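Local coordinates for aminoglycoside N(3)-acetyltransferase (Streptomyces griseus, PDB 7LAP), which probably transfers an acetyl group from acetyl-CoA to the 3-amino group of aminoglycoside antibiotics, the chemistry of enzymatic aminoglycoside resistance, at residues G56-V61 with N118-E123; Y87-W92 with A99-H104; P137-A142 with D153-D158. All coordinates share one frame; numbering follows the deposited sequence. Where two conformers were deposited one is given.

Contact 1: residues G56-V61 with N118-E123; sequences GGPQTV and NGRLPE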
ATOM      1  N   GLY B  56     -14.866  -4.220  -4.126  1.00 38.30           N
ATOM      2  CA  GLY B  56     -13.907  -3.483  -4.937  1.00 37.37           C
ATOM      3  C   GLY B  56     -12.942  -2.635  -4.146  1.00 40.35           C
ATOM      4  O   GLY B  56     -12.080  -1.980  -4.751  1.00 39.68           O
ATOM      5  N   GLY B  57     -13.061  -2.615  -2.819  1.00 39.79           N
ATOM      6  CA  GLY B  57     -12.098  -1.948  -1.963  1.00 35.92           C
ATOM      7  C   GLY B  57     -12.035  -0.442  -2.164  1.00 39.93           C
ATOM      8  O   GLY B  57     -13.040   0.221  -2.482  1.00 37.33           O
ATOM      9  N   PRO B  58     -10.831   0.128  -1.953  1.00 36.83           N
ATOM     10  CA  PRO B  58     -10.674   1.597  -2.013  1.00 38.01           C
ATOM     11  C   PRO B  58     -11.184   2.211  -3.312  1.00 37.69           C
ATOM     12  O   PRO B  58     -11.759   3.309  -3.279  1.00 34.43           O
ATOM     13  CB  PRO B  58      -9.148   1.798  -1.858  1.00 35.84           C
ATOM     14  CG  PRO B  58      -8.701   0.625  -1.042  1.00 38.80           C
ATOM     15  CD  PRO B  58      -9.595  -0.549  -1.533  1.00 37.79           C
ATOM     16  N   GLN B  59     -10.995   1.523  -4.450  1.00 36.95           N
ATOM     17  CA  GLN B  59     -11.432   2.072  -5.733  0.50 36.01           C
ATOM     18  C   GLN B  59     -12.927   2.383  -5.719  1.00 38.32           C
ATOM     19  O   GLN B  59     -13.377   3.375  -6.329  1.00 36.71           O
ATOM     20  CB  GLN B  59     -11.103   1.089  -6.865  0.50 36.53           C
ATOM     21  CG  GLN B  59      -9.606   0.864  -7.139  0.50 34.64           C
ATOM     22  CD  GLN B  59      -8.849   2.174  -7.424  0.50 35.66           C
ATOM     23  OE1 GLN B  59      -7.809   2.453  -6.818  0.50 36.14           O
ATOM     24  NE2 GLN B  59      -9.379   2.977  -8.353  0.50 30.33           N
ATOM     25  N   THR B  60     -13.712   1.550  -5.029  1.00 35.97           N
ATOM     26  CA  THR B  60     -15.157   1.748  -4.977  1.00 35.36           C
ATOM     27  C   THR B  60     -15.524   2.958  -4.127  1.00 33.54           C
ATOM     28  O   THR B  60     -16.422   3.732  -4.496  1.00 35.72           O
ATOM     29  CB  THR B  60     -15.792   0.469  -4.460  1.00 37.19           C
ATOM     30  OG1 THR B  60     -15.688  -0.517  -5.497  1.00 38.28           O
ATOM     31  CG2 THR B  60     -17.254   0.684  -4.065  1.00 37.00           C
ATOM     32  N   VAL B  61     -14.831   3.153  -3.002  1.00 32.71           N
ATOM     33  CA  VAL B  61     -15.059   4.347  -2.193  1.00 31.73           C
ATOM     34  C   VAL B  61     -14.741   5.599  -2.997  1.00 34.65           C
ATOM     35  O   VAL B  61     -15.521   6.560  -3.012  1.00 36.10           O
ATOM     36  CB  VAL B  61     -14.247   4.278  -0.887  1.00 35.94           C
ATOM     37  CG1 VAL B  61     -14.410   5.583  -0.075  1.00 32.17           C
ATOM     38  CG2 VAL B  61     -14.701   3.051  -0.036  1.00 37.31           C
ATOM     39  N   ASN B 118      -2.440   6.161   7.763  1.00 52.18           N
ATOM     40  CA  ASN B 118      -3.617   6.725   7.109  1.00 55.54           C
ATOM     41  C   ASN B 118      -4.442   5.678   6.356  1.00 53.48           C
ATOM     42  O   ASN B 118      -5.550   5.993   5.900  1.00 51.02           O
ATOM     43  CB  ASN B 118      -3.196   7.867   6.185  1.00 57.83           C
ATOM     44  CG  ASN B 118      -2.577   9.019   6.960  1.00 60.36           C
ATOM     45  OD1 ASN B 118      -2.816   9.156   8.163  1.00 64.86           O
ATOM     46  ND2 ASN B 118      -1.739   9.807   6.301  1.00 53.40           N
ATOM     47  N   GLY B 119      -3.967   4.441   6.274  1.00 51.20           N
ATOM     48  CA  GLY B 119      -4.771   3.364   5.724  1.00 50.23           C
ATOM     49  C   GLY B 119      -4.691   3.362   4.213  1.00 45.08           C
ATOM     50  O   GLY B 119      -3.956   4.130   3.596  1.00 45.91           O
ATOM     51  N   ARG B 120      -5.444   2.493   3.610  1.00 42.34           N
ATOM     52  CA  ARG B 120      -5.415   2.357   2.202  1.00 39.93           C
ATOM     53  C   ARG B 120      -5.992   3.467   1.365  1.00 39.17           C
ATOM     54  O   ARG B 120      -5.646   3.570   0.236  1.00 45.33           O
ATOM     55  CB  ARG B 120      -6.056   1.046   1.799  1.00 39.59           C
ATOM     56  CG  ARG B 120      -5.263  -0.190   2.108  1.00 41.50           C
ATOM     57  CD  ARG B 120      -6.174  -1.398   2.081  1.00 50.95           C
ATOM     58  NE  ARG B 120      -6.290  -1.871   0.737  1.00 58.71           N
ATOM     59  CZ  ARG B 120      -7.281  -2.578   0.246  1.00 54.78           C
ATOM     60  NH1 ARG B 120      -8.279  -2.956   0.987  1.00 47.51           N
ATOM     61  NH2 ARG B 120      -7.233  -2.915  -1.008  1.00 50.61           N
ATOM     62  N   LEU B 121      -6.871   4.281   1.892  1.00 37.28           N
ATOM     63  CA  LEU B 121      -7.538   5.200   0.953  1.00 37.57           C
ATOM     64  C   LEU B 121      -6.618   6.310   0.423  1.00 37.11           C
ATOM     65  O   LEU B 121      -6.663   6.609  -0.781  1.00 37.27           O
ATOM     66  CB  LEU B 121      -8.806   5.824   1.560  1.00 39.29           C
ATOM     67  CG  LEU B 121     -10.122   5.247   1.034  1.00 35.69           C
ATOM     68  CD1 LEU B 121     -10.257   5.470  -0.489  1.00 35.84           C
ATOM     69  CD2 LEU B 121     -10.223   3.730   1.415  1.00 36.00           C
ATOM     70  N   PRO B 122      -5.805   6.979   1.263  1.00 37.17           N
ATOM     71  CA  PRO B 122      -4.907   8.020   0.697  1.00 37.45           C
ATOM     72  C   PRO B 122      -3.918   7.455  -0.294  1.00 42.55           C
ATOM     73  O   PRO B 122      -3.602   8.098  -1.295  1.00 40.74           O
ATOM     74  CB  PRO B 122      -4.200   8.593   1.939  1.00 37.43           C
ATOM     75  CG  PRO B 122      -5.237   8.394   3.049  1.00 36.84           C
ATOM     76  CD  PRO B 122      -5.830   7.026   2.736  1.00 38.51           C
ATOM     77  N   GLU B 123      -3.429   6.239  -0.056  1.00 44.44           N
ATOM     78  CA  GLU B 123      -2.493   5.651  -0.998  1.00 47.51           C
ATOM     79  C   GLU B 123      -3.194   5.256  -2.297  1.00 47.61           C
ATOM     80  O   GLU B 123      -2.591   5.337  -3.369  1.00 42.70           O
ATOM     81  CB  GLU B 123      -1.786   4.461  -0.339  1.00 49.12           C
ATOM     82  CG  GLU B 123      -0.835   3.736  -1.225  1.00 55.86           C
ATOM     83  CD  GLU B 123       0.569   4.393  -1.304  1.00 60.37           C
ATOM     84  OE1 GLU B 123       0.734   5.569  -0.876  1.00 56.80           O
ATOM     85  OE2 GLU B 123       1.484   3.725  -1.850  1.00 59.89           O
TER

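Contact 2: residues Y87-W92 with A99-H104; sequences YDFTDW and AVRAHH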
ATOM      1  N   TYR B  87      12.481  12.349  12.687  1.00 69.23           N
ATOM      2  CA  TYR B  87      12.820  13.715  13.089  1.00 71.63           C
ATOM      3  C   TYR B  87      14.108  13.747  13.890  1.00 75.06           C
ATOM      4  O   TYR B  87      14.948  14.633  13.701  1.00 73.67           O
ATOM      5  CB  TYR B  87      11.710  14.322  13.940  1.00 71.39           C
ATOM      6  CG  TYR B  87      10.489  14.805  13.200  1.00 73.11           C
ATOM      7  CD1 TYR B  87      10.356  14.646  11.827  1.00 70.20           C
ATOM      8  CD2 TYR B  87       9.451  15.415  13.897  1.00 78.59           C
ATOM      9  CE1 TYR B  87       9.214  15.094  11.164  1.00 73.13           C
ATOM     10  CE2 TYR B  87       8.314  15.856  13.258  1.00 79.43           C
ATOM     11  CZ  TYR B  87       8.194  15.696  11.892  1.00 79.05           C
ATOM     12  OH  TYR B  87       7.042  16.156  11.280  1.00 79.18           O
ATOM     13  N   ASP B  88      14.271  12.775  14.786  1.00 76.99           N
ATOM     14  CA  ASP B  88      15.342  12.708  15.765  1.00 82.90           C
ATOM     15  C   ASP B  88      16.538  11.898  15.292  1.00 81.91           C
ATOM     16  O   ASP B  88      17.331  11.454  16.129  1.00 87.09           O
ATOM     17  CB  ASP B  88      14.816  12.079  17.053  1.00 91.67           C
ATOM     18  CG  ASP B  88      14.232  10.689  16.816  1.00 98.79           C
ATOM     19  OD1 ASP B  88      13.173  10.578  16.152  1.00 99.70           O
ATOM     20  OD2 ASP B  88      14.853   9.700  17.265  1.00103.71           O
ATOM     21  N   PHE B  89      16.688  11.669  13.982  1.00 91.86           N
ATOM     22  CA  PHE B  89      17.757  10.775  13.535  1.00 86.55           C
ATOM     23  C   PHE B  89      19.141  11.341  13.815  1.00 86.74           C
ATOM     24  O   PHE B  89      20.136  10.660  13.551  1.00 82.34           O
ATOM     25  CB  PHE B  89      17.616  10.447  12.042  1.00 82.44           C
ATOM     26  CG  PHE B  89      18.134  11.519  11.125  1.00 86.62           C
ATOM     27  CD1 PHE B  89      17.296  12.538  10.691  1.00 89.74           C
ATOM     28  CD2 PHE B  89      19.449  11.496  10.677  1.00 86.55           C
ATOM     29  CE1 PHE B  89      17.759  13.525   9.848  1.00 94.14           C
ATOM     30  CE2 PHE B  89      19.925  12.473   9.837  1.00 91.99           C
ATOM     31  CZ  PHE B  89      19.081  13.494   9.417  1.00 96.19           C
ATOM     32  N   THR B  90      19.219  12.570  14.319  1.00 92.93           N
ATOM     33  CA  THR B  90      20.457  13.185  14.767  1.00100.07           C
ATOM     34  C   THR B  90      20.758  12.878  16.237  1.00106.82           C
ATOM     35  O   THR B  90      21.570  13.570  16.861  1.00111.62           O
ATOM     36  CB  THR B  90      20.394  14.695  14.519  1.00101.30           C
ATOM     37  OG1 THR B  90      19.159  15.215  15.033  1.00103.39           O
ATOM     38  CG2 THR B  90      20.469  14.983  13.020  1.00 94.30           C
ATOM     39  N   ASP B  91      20.114  11.856  16.800  1.00109.75           N
ATOM     40  CA  ASP B  91      20.405  11.381  18.145  1.00114.65           C
ATOM     41  C   ASP B  91      21.005   9.979  18.132  1.00110.32           C
ATOM     42  O   ASP B  91      21.145   9.361  19.195  1.00113.53           O
ATOM     43  CB  ASP B  91      19.134  11.415  19.001  1.00116.48           C
ATOM     44  CG  ASP B  91      18.643  12.835  19.277  1.00121.96           C
ATOM     45  OD1 ASP B  91      19.399  13.804  19.036  1.00125.14           O
ATOM     46  OD2 ASP B  91      17.493  12.977  19.751  1.00121.81           O
ATOM     47  N   TRP B  92      21.367   9.461  16.936  1.00101.80           N
ATOM     48  CA  TRP B  92      21.933   8.139  16.702  1.00 94.24           C
ATOM     49  C   TRP B  92      23.450   8.180  16.781  1.00 97.71           C
ATOM     50  O   TRP B  92      24.052   9.257  16.731  1.00101.03           O
ATOM     51  CB  TRP B  92      21.528   7.628  15.321  1.00 85.76           C
ATOM     52  CG  TRP B  92      20.077   7.379  15.138  1.00 78.58           C
ATOM     53  CD1 TRP B  92      19.087   7.526  16.066  1.00 78.57           C
ATOM     54  CD2 TRP B  92      19.444   6.925  13.940  1.00 73.79           C
ATOM     55  NE1 TRP B  92      17.872   7.199  15.513  1.00 75.45           N
ATOM     56  CE2 TRP B  92      18.066   6.822  14.210  1.00 70.29           C
ATOM     57  CE3 TRP B  92      19.910   6.600  12.663  1.00 71.70           C
ATOM     58  CZ2 TRP B  92      17.151   6.413  13.252  1.00 65.53           C
ATOM     59  CZ3 TRP B  92      18.999   6.190  11.714  1.00 69.21           C
ATOM     60  CH2 TRP B  92      17.635   6.101  12.013  1.00 65.70           C
ATOM     61  N   ALA B  99      25.177   7.720   7.581  1.00 64.95           N
ATOM     62  CA  ALA B  99      24.583   6.857   6.566  1.00 60.78           C
ATOM     63  C   ALA B  99      23.241   7.409   6.096  1.00 62.41           C
ATOM     64  O   ALA B  99      22.958   7.436   4.896  1.00 62.10           O
ATOM     65  CB  ALA B  99      24.406   5.445   7.121  1.00 58.13           C
ATOM     66  N   VAL B 100      22.407   7.864   7.034  1.00 64.71           N
ATOM     67  CA  VAL B 100      21.129   8.477   6.675  1.00 63.08           C
ATOM     68  C   VAL B 100      21.352   9.711   5.810  1.00 65.83           C
ATOM     69  O   VAL B 100      20.735   9.865   4.752  1.00 64.68           O
ATOM     70  CB  VAL B 100      20.324   8.812   7.945  1.00 62.89           C
ATOM     71  CG1 VAL B 100      19.085   9.628   7.615  1.00 61.15           C
ATOM     72  CG2 VAL B 100      19.961   7.546   8.667  1.00 56.62           C
ATOM     73  N   ARG B 101      22.250  10.608   6.240  1.00 71.87           N
ATOM     74  CA  ARG B 101      22.479  11.848   5.505  1.00 70.95           C
ATOM     75  C   ARG B 101      23.062  11.590   4.124  1.00 70.68           C
ATOM     76  O   ARG B 101      22.782  12.333   3.177  1.00 70.66           O
ATOM     77  CB  ARG B 101      23.420  12.760   6.284  1.00 82.28           C
ATOM     78  CG  ARG B 101      22.744  13.544   7.363  1.00 87.72           C
ATOM     79  CD  ARG B 101      23.248  14.980   7.408  1.00 93.91           C
ATOM     80  NE  ARG B 101      22.274  15.846   8.072  1.00 98.93           N
ATOM     81  CZ  ARG B 101      21.983  15.779   9.372  1.00101.64           C
ATOM     82  NH1 ARG B 101      22.593  14.891  10.159  1.00100.56           N
ATOM     83  NH2 ARG B 101      21.078  16.599   9.890  1.00103.41           N
ATOM     84  N   ALA B 102      23.916  10.579   3.998  1.00 71.04           N
ATOM     85  CA  ALA B 102      24.520  10.278   2.708  1.00 69.08           C
ATOM     86  C   ALA B 102      23.596   9.465   1.802  1.00 65.28           C
ATOM     87  O   ALA B 102      23.676   9.597   0.581  1.00 67.48           O
ATOM     88  CB  ALA B 102      25.835   9.525   2.914  1.00 70.35           C
ATOM     89  N   HIS B 103      22.711   8.630   2.351  1.00 62.74           N
ATOM     90  CA  HIS B 103      22.039   7.632   1.514  1.00 62.45           C
ATOM     91  C   HIS B 103      20.516   7.615   1.571  1.00 59.26           C
ATOM     92  O   HIS B 103      19.905   6.911   0.753  1.00 56.43           O
ATOM     93  CB  HIS B 103      22.545   6.220   1.862  1.00 61.31           C
ATOM     94  CG  HIS B 103      24.027   6.076   1.716  1.00 66.66           C
ATOM     95  ND1 HIS B 103      24.668   6.224   0.507  1.00 69.96           N
ATOM     96  CD2 HIS B 103      24.998   5.863   2.633  1.00 68.62           C
ATOM     97  CE1 HIS B 103      25.970   6.091   0.681  1.00 70.65           C
ATOM     98  NE2 HIS B 103      26.195   5.866   1.962  1.00 71.54           N
ATOM     99  N   HIS B 104      19.886   8.318   2.499  1.00 57.88           N
ATOM    100  CA  HIS B 104      18.426   8.320   2.522  1.00 53.73           C
ATOM    101  C   HIS B 104      17.870   9.003   1.274  1.00 54.97           C
ATOM    102  O   HIS B 104      18.183  10.171   1.024  1.00 52.14           O
ATOM    103  CB  HIS B 104      17.886   8.996   3.771  1.00 47.74           C
ATOM    104  CG  HIS B 104      16.452   8.665   4.047  1.00 47.00           C
ATOM    105  ND1 HIS B 104      16.070   7.787   5.029  1.00 49.41           N
ATOM    106  CD2 HIS B 104      15.310   9.072   3.439  1.00 47.64           C
ATOM    107  CE1 HIS B 104      14.750   7.691   5.046  1.00 47.79           C
ATOM    108  NE2 HIS B 104      14.267   8.455   4.084  1.00 45.92           N
TER

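Contact 3: residues P137-A142 with D153-D158; sequences PDVSLA and DAHPWD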
ATOM      1  N   PRO B 137       7.578  16.989   2.033  1.00 45.65           N
ATOM      2  CA  PRO B 137       8.039  15.643   2.422  1.00 44.50           C
ATOM      3  C   PRO B 137       7.464  15.148   3.712  1.00 48.01           C
ATOM      4  O   PRO B 137       7.471  13.934   3.940  1.00 51.93           O
ATOM      5  CB  PRO B 137       9.556  15.814   2.586  1.00 43.67           C
ATOM      6  CG  PRO B 137       9.721  17.309   2.953  1.00 44.80           C
ATOM      7  CD  PRO B 137       8.655  18.001   2.110  1.00 45.74           C
ATOM      8  N   ASP B 138       7.003  16.030   4.585  1.00 46.97           N
ATOM      9  CA  ASP B 138       6.463  15.578   5.848  1.00 49.27           C
ATOM     10  C   ASP B 138       4.940  15.514   5.884  1.00 49.03           C
ATOM     11  O   ASP B 138       4.385  14.588   6.484  1.00 47.47           O
ATOM     12  CB  ASP B 138       6.960  16.475   6.974  1.00 53.32           C
ATOM     13  CG  ASP B 138       6.713  15.859   8.316  1.00 55.40           C
ATOM     14  OD1 ASP B 138       7.183  14.729   8.533  1.00 56.91           O
ATOM     15  OD2 ASP B 138       6.050  16.489   9.149  1.00 57.89           O
ATOM     16  N   VAL B 139       4.232  16.467   5.269  1.00 43.71           N
ATOM     17  CA  VAL B 139       2.782  16.526   5.430  1.00 43.31           C
ATOM     18  C   VAL B 139       2.090  16.730   4.089  1.00 44.57           C
ATOM     19  O   VAL B 139       1.101  17.469   4.000  1.00 43.16           O
ATOM     20  CB  VAL B 139       2.377  17.621   6.434  1.00 47.08           C
ATOM     21  CG1 VAL B 139       2.804  17.208   7.859  1.00 49.30           C
ATOM     22  CG2 VAL B 139       2.983  18.996   6.037  1.00 43.27           C
ATOM     23  N   SER B 140       2.578  16.038   3.057  1.00 41.94           N
ATOM     24  CA  SER B 140       1.979  16.139   1.735  1.00 44.67           C
ATOM     25  C   SER B 140       0.510  15.735   1.783  1.00 43.07           C
ATOM     26  O   SER B 140       0.091  14.913   2.593  1.00 45.52           O
ATOM     27  CB  SER B 140       2.712  15.268   0.717  1.00 43.11           C
ATOM     28  OG  SER B 140       2.672  13.895   1.100  1.00 45.88           O
ATOM     29  N   LEU B 141      -0.281  16.343   0.918  1.00 38.30           N
ATOM     30  CA  LEU B 141      -1.639  15.896   0.690  1.00 43.66           C
ATOM     31  C   LEU B 141      -1.702  15.343  -0.720  1.00 45.09           C
ATOM     32  O   LEU B 141      -0.752  15.451  -1.488  1.00 42.29           O
ATOM     33  CB  LEU B 141      -2.639  17.047   0.849  1.00 48.31           C
ATOM     34  CG  LEU B 141      -2.572  17.920   2.097  1.00 54.75           C
ATOM     35  CD1 LEU B 141      -3.827  18.764   2.162  1.00 61.00           C
ATOM     36  CD2 LEU B 141      -2.572  16.994   3.249  1.00 55.16           C
ATOM     37  N   ALA B 142      -2.855  14.796  -1.078  1.00 40.24           N
ATOM     38  CA  ALA B 142      -3.093  14.512  -2.477  1.00 39.57           C
ATOM     39  C   ALA B 142      -4.527  14.878  -2.798  1.00 43.43           C
ATOM     40  O   ALA B 142      -5.382  14.896  -1.913  1.00 37.97           O
ATOM     41  CB  ALA B 142      -2.817  13.052  -2.797  1.00 35.08           C
ATOM     42  N   ASP B 153      -0.842  22.938  -5.233  1.00 43.67           N
ATOM     43  CA  ASP B 153       0.287  23.607  -5.870  1.00 51.60           C
ATOM     44  C   ASP B 153       1.198  24.259  -4.838  1.00 52.33           C
ATOM     45  O   ASP B 153       0.727  24.872  -3.879  1.00 51.28           O
ATOM     46  CB  ASP B 153      -0.222  24.679  -6.844  1.00 49.96           C
ATOM     47  CG  ASP B 153       0.909  25.340  -7.627  1.00 57.29           C
ATOM     48  OD1 ASP B 153       1.644  24.601  -8.315  1.00 58.64           O
ATOM     49  OD2 ASP B 153       1.059  26.582  -7.566  1.00 59.24           O
ATOM     50  N   ALA B 154       2.504  24.107  -5.034  1.00 50.93           N
ATOM     51  CA  ALA B 154       3.511  24.832  -4.264  1.00 52.44           C
ATOM     52  C   ALA B 154       3.241  24.779  -2.759  1.00 50.73           C
ATOM     53  O   ALA B 154       3.124  25.808  -2.104  1.00 57.36           O
ATOM     54  CB  ALA B 154       3.588  26.294  -4.738  1.00 49.38           C
ATOM     55  N   HIS B 155       3.151  23.567  -2.207  1.00 48.24           N
ATOM     56  CA  HIS B 155       2.978  23.430  -0.760  1.00 45.13           C
ATOM     57  C   HIS B 155       4.085  24.189  -0.020  1.00 50.58           C
ATOM     58  O   HIS B 155       5.280  23.928  -0.258  1.00 50.96           O
ATOM     59  CB  HIS B 155       3.008  21.961  -0.371  1.00 46.52           C
ATOM     60  CG  HIS B 155       2.375  21.665   0.953  1.00 44.22           C
ATOM     61  ND1 HIS B 155       1.590  20.551   1.158  1.00 43.47           N
ATOM     62  CD2 HIS B 155       2.421  22.318   2.142  1.00 45.19           C
ATOM     63  CE1 HIS B 155       1.185  20.522   2.421  1.00 43.42           C
ATOM     64  NE2 HIS B 155       1.671  21.585   3.039  1.00 43.92           N
ATOM     65  N   PRO B 156       3.742  25.126   0.873  1.00 54.54           N
ATOM     66  CA  PRO B 156       4.774  25.938   1.536  1.00 55.46           C
ATOM     67  C   PRO B 156       5.674  25.063   2.380  1.00 53.15           C
ATOM     68  O   PRO B 156       5.196  24.242   3.172  1.00 50.51           O
ATOM     69  CB  PRO B 156       3.967  26.900   2.413  1.00 57.80           C
ATOM     70  CG  PRO B 156       2.623  26.944   1.777  1.00 56.05           C
ATOM     71  CD  PRO B 156       2.388  25.564   1.244  1.00 55.06           C
ATOM     72  N   TRP B 157       6.986  25.265   2.232  1.00 50.57           N
ATOM     73  CA  TRP B 157       7.950  24.415   2.927  1.00 54.44           C
ATOM     74  C   TRP B 157       7.808  24.544   4.441  1.00 56.33           C
ATOM     75  O   TRP B 157       7.613  23.548   5.155  1.00 53.71           O
ATOM     76  CB  TRP B 157       9.374  24.765   2.510  1.00 50.80           C
ATOM     77  CG  TRP B 157       9.728  24.470   1.079  1.00 54.28           C
ATOM     78  CD1 TRP B 157      10.374  25.316   0.195  1.00 55.94           C
ATOM     79  CD2 TRP B 157       9.554  23.230   0.390  1.00 50.72           C
ATOM     80  NE1 TRP B 157      10.561  24.676  -1.014  1.00 54.72           N
ATOM     81  CE2 TRP B 157      10.054  23.402  -0.919  1.00 53.45           C
ATOM     82  CE3 TRP B 157       8.973  22.001   0.735  1.00 50.61           C
ATOM     83  CZ2 TRP B 157      10.021  22.383  -1.866  1.00 54.14           C
ATOM     84  CZ3 TRP B 157       8.941  20.998  -0.208  1.00 50.28           C
ATOM     85  CH2 TRP B 157       9.465  21.192  -1.490  1.00 54.89           C
ATOM     86  N   ASP B 158       7.924  25.766   4.945  1.00 53.42           N
ATOM     87  CA  ASP B 158       7.812  26.079   6.362  1.00 58.51           C
ATOM     88  C   ASP B 158       6.395  26.523   6.679  1.00 59.02           C
ATOM     89  O   ASP B 158       5.676  27.009   5.807  1.00 58.60           O
ATOM     90  CB  ASP B 158       8.793  27.186   6.751  1.00 63.58           C
ATOM     91  CG  ASP B 158      10.231  26.741   6.614  1.00 72.74           C
ATOM     92  OD1 ASP B 158      10.629  25.858   7.389  1.00 76.90           O
ATOM     93  OD2 ASP B 158      10.963  27.282   5.757  1.00 77.87           O
TER

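Contact 1: residues G56-V61 with N118-E123
P58 and L121 meet where two helices begin, with their CA atoms 5.6 Å apart. This is the tight part of the contact. The fork of L121 receives the proline: P58 CB lies 3.9 Å from L121 CD2. The other methyl, L121 CD1, packs 3.8 Å from the carbonyl oxygen, P58 O. The same CD1 reaches V61 one turn further on, 4.2 Å from V61 CG1, and these two side chains cross at about a right angle. L121 also touches F44 and T46 of strand 41-46, so the cluster faces the central sheet.

The partly exposed side belongs to R120. The CG-CD edge of P58 points at one face of its guanidinium, with P58 CD 3.3 Å above the R120 guanidinium plane, toward the rim. The nearest pair is R120 NH2 and P58 CD, 3.4 Å apart. The bend of the arginine at chi3 (85°) turns that face to the edge of the proline ring. R120 NH2 makes salt bridges to D83 and E113 of the second subunit. These fix the charged end. The contact with P58 is van der Waals; L48 and N82 of the second subunit also pack on R120.

G57 is the N-cap of helix 58-69, and its carbonyl G57 O accepts T60 N at 3.0 Å in the first turn. No hydrogen bond crosses between the two segments. The arrangement is that of helix packing beside a central sheet in an alpha/beta fold. Here two helix N-terminal turns are joined by an apolar core, and its arginine edge forms part of the dimer interface.

Contact 2: residues Y87-W92 with A99-H104
F89 lays one ring face over V100: the methyl V100 CG1 sits 3.9 Å from the F89 ring centroid, 26° off the normal. This is a CH-pi contact. The methyl of T90 covers the opposite face of the same ring, toward its rim. R101 CG meets the ring edge in plane.

V100 divides its two methyls between two aromatic residues. With CG1 anti to the backbone N (chi1 172°), CG2 is left to turn to the indole of W92, where V100 CG2 and W92 CZ3 are 3.5 Å apart. W92 also meets Y53 of the second subunit edge-to-face.

R101 bends at chi2 and brings its guanidinium to the far end of F89. F89 CZ stands 3.6 Å above the centre of the R101 guanidinium, although the two planes are 44° apart. T90 CG2 lies at the guanidinium edge, 3.6 Å from R101 NH1.

The loop after strand 74-78 thus packs on the helix that follows it, beside the 204-213/216-225 hairpin, where W219 meets F89. Segments 87-92 and 99-104 are joined mainly by van der Waals and CH-pi contact. W92 O is hydrogen-bonded to Q97 NE2 earlier in the helix. The arginine charge is answered by a salt bridge from R101 NH2 to E208, not by the loop.

Contact 3: residues P137-A142 with D153-D158
The apolar part of this contact pairs P137 with W157. P137 CD stands 3.8 Å from W157 CZ3, and the two side chains cross at about a right angle. The touch is made by CZ3 of the indole; the CA atoms of P137 and W157 are 8.8 Å apart. I211 of the hairpin strand 204-213 packs against both residues. The contact joins the lead-in to strand 141-145 of the seven-stranded mixed sheet to the loop between helices 148-152 and 166-172.

The second group of contacts centres on the imidazole of H155. Its CG is anti to the backbone N (chi1 -159°), which sends the ring across to the other segment. There H155 CE1 lies 3.4 Å from the backbone oxygen V139 O, oblique to the ring. The approach may be weakly favourable electrostatically, but no hydrogen bond is made. V139 CG2 comes to 4.2 Å from H155 NE2, a loose van der Waals touch with the side chains at about a right angle. H155 ND1 is also near S140 CA, at 4.5 Å.

The hydrogen bonds of the imidazole go to neighbours in the same chain. H155 ND1 pairs with S134 OG, which also bonds L141 N at the start of strand 141-145. H155 NE2 pairs with the carbonyl oxygen of P160.

A carbonyl oxygen can only accept, so NE2 probably carries a hydrogen and ND1 probably accepts from S134. The ring is thus gripped at both nitrogens. The two segments share van der Waals contact, and S134 ties the histidine indirectly to the strand.

Contacts 1 and 3 are buried; contact 2 is only partly buried, and its centre lies about 26 Å from the centre of the chain. Contacts 1 and 2 both reach the second subunit, whereas no other chain touches the segments of contact 3. The three pair different elements: two helices, a loop with helix 94-103, and a strand lead-in with a loop. Strand 204-213 borders both contact 2 (E208) and contact 3 (I211), while contact 1 borders strand 41-46. None has a hydrogen bond between its segments. Aliphatic packing dominates contact 1, aromatic rings contact 2, and a bonded histidine contact 3. Contacts 2 and 3 touch through Y87 OH and the D138 carboxylate, a probable hydrogen bond.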